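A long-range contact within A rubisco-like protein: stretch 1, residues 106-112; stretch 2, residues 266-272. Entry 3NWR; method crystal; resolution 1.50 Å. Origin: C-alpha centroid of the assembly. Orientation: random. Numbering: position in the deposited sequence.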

# COMPACT_ATOMS: atom_id res chain seq x y z
N ASN A 106 13.21 -5.75 10.02
CA ASN A 106 13.01 -4.91 8.86
C ASN A 106 11.53 -4.94 8.48
O ASN A 106 11.05 -5.91 7.87
CB ASN A 106 13.87 -5.47 7.72
CG ASN A 106 13.93 -4.55 6.51
OD1 ASN A 106 12.90 -4.19 5.93
ND2 ASN A 106 15.14 -4.16 6.11
N LEU A 107 10.80 -3.90 8.87
CA LEU A 107 9.35 -3.88 8.73
C LEU A 107 8.86 -3.97 7.28
O LEU A 107 8.03 -4.82 6.96
CB LEU A 107 8.75 -2.66 9.44
CG LEU A 107 7.22 -2.57 9.48
CD1 LEU A 107 6.57 -3.90 9.90
CD2 LEU A 107 6.79 -1.44 10.42
N PRO A 108 9.37 -3.10 6.38
CA PRO A 108 8.86 -3.24 5.01
C PRO A 108 9.27 -4.56 4.32
O PRO A 108 8.52 -5.07 3.49
CB PRO A 108 9.42 -2.00 4.29
CG PRO A 108 10.65 -1.62 5.10
CD PRO A 108 10.28 -1.95 6.53
N THR A 109 10.42 -5.12 4.66
CA THR A 109 10.77 -6.42 4.09
C THR A 109 9.97 -7.56 4.73
O THR A 109 9.68 -8.56 4.07
CB THR A 109 12.28 -6.66 4.09
OG1 THR A 109 12.89 -5.62 3.32
CG2 THR A 109 12.62 -8.02 3.45
N LEU A 110 9.57 -7.39 5.99
CA LEU A 110 8.62 -8.33 6.59
C LEU A 110 7.35 -8.35 5.74
O LEU A 110 6.83 -9.42 5.40
CB LEU A 110 8.32 -7.91 8.03
CG LEU A 110 7.19 -8.68 8.72
CD1 LEU A 110 7.47 -10.17 8.70
CD2 LEU A 110 6.97 -8.19 10.16
N ALA A 111 6.84 -7.18 5.37
CA ALA A 111 5.66 -7.13 4.50
C ALA A 111 5.92 -7.76 3.13
O ALA A 111 5.05 -8.44 2.58
CB ALA A 111 5.16 -5.69 4.35
N ALA A 112 7.10 -7.53 2.56
CA ALA A 112 7.44 -8.11 1.26
C ALA A 112 7.46 -9.63 1.34
O ALA A 112 7.27 -10.32 0.34
CB ALA A 112 8.80 -7.59 0.79
N GLY A 266 3.69 4.83 4.10
CA GLY A 266 4.51 3.62 4.11
C GLY A 266 5.15 3.28 5.44
O GLY A 266 5.42 4.16 6.26
N PHE A 267 5.42 1.99 5.64
CA PHE A 267 6.06 1.56 6.88
C PHE A 267 7.40 2.27 7.09
O PHE A 267 7.73 2.65 8.21
CB PHE A 267 6.32 0.05 6.87
CG PHE A 267 5.07 -0.80 6.78
CD1 PHE A 267 4.16 -0.82 7.83
CD2 PHE A 267 4.82 -1.60 5.66
CE1 PHE A 267 3.00 -1.61 7.77
CE2 PHE A 267 3.68 -2.40 5.58
CZ PHE A 267 2.77 -2.41 6.65
N SER A 268 8.17 2.44 6.02
CA SER A 268 9.50 3.05 6.12
C SER A 268 9.43 4.47 6.68
O SER A 268 10.23 4.86 7.54
CB SER A 268 10.18 3.08 4.75
OG SER A 268 10.37 1.76 4.28
N ALA A 269 8.48 5.25 6.17
CA ALA A 269 8.32 6.63 6.63
C ALA A 269 7.76 6.69 8.04
O ALA A 269 8.24 7.47 8.88
CB ALA A 269 7.42 7.41 5.68
N ILE A 270 6.74 5.89 8.32
CA ILE A 270 6.09 6.00 9.62
C ILE A 270 7.00 5.54 10.76
O ILE A 270 7.02 6.18 11.82
CB ILE A 270 4.73 5.27 9.65
CG1 ILE A 270 3.76 5.90 8.63
CG2 ILE A 270 4.15 5.28 11.06
CD1 ILE A 270 3.47 7.39 8.83
N GLN A 271 7.76 4.47 10.56
CA GLN A 271 8.67 4.03 11.61
C GLN A 271 9.70 5.11 11.91
O GLN A 271 10.01 5.38 13.08
CB GLN A 271 9.34 2.69 11.26
CG GLN A 271 10.22 2.20 12.40
CD GLN A 271 10.78 0.82 12.19
OE1 GLN A 271 10.53 0.16 11.18
NE2 GLN A 271 11.56 0.36 13.17
N SER A 272 10.20 5.77 10.87
CA SER A 272 11.17 6.85 11.08
C SER A 272 10.52 8.04 11.79
O SER A 272 11.11 8.60 12.72
CB SER A 272 11.81 7.28 9.76
OG SER A 272 12.70 6.27 9.31
O HOH W 1 12.08 -1.74 10.19

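F267 is the centre of this contact. Its CA-to-CB bond points toward the first stretch, and with chi1 in the m well its ring reaches two residues one helical turn apart: L107 CD2 lies 3.7 Å from F267 CD1, and A111 CB lies 3.8 Å from F267 CE2. The i, i+4 spacing puts both side chains on the side of their helix that meets the ring, and each CA-to-CB bond points toward the second stretch. The methyl of A111 rests against the ring, while L107, with chi1 t and chi2 p, reaches it through CD2. Both approach the ring obliquely.

P108 lies where the backbones come nearest, its CA 5.9 Å from the CA of F267. Its CD stands 4.4 Å from F267 CB, a loose apolar contact, and its CG sits 3.5 Å from S268 OG. That second approach is packing alone, and the serine hydroxyl finds its hydrogen bond elsewhere in the structure.

Outward from the ring, Q271 extends with chi1 and chi2 both t, bringing its OE1 to 3.8 Å from L107 CB. No direct hydrogen bond crosses between the stretches; at the polar edge a water accepts from L107 N at 2.8 Å and lies within hydrogen-bonding distance of Q271 OE1, 2.6 Å away. L107 opens its helix, so its amide has no carbonyl of a preceding turn to bond, and the water takes that role.

The same helix start is capped by N106, whose OD1 accepts from T109 N at 2.9 Å and from T109 OG1 at 3.0 Å. The rule to read here is economical: two helix beginnings, running roughly antiparallel at 150°, pack around one aromatic ring, with P108–S268 and L107–Q271 contacts alongside it and a water between L107 N and Q271 OE1 at the polar edge.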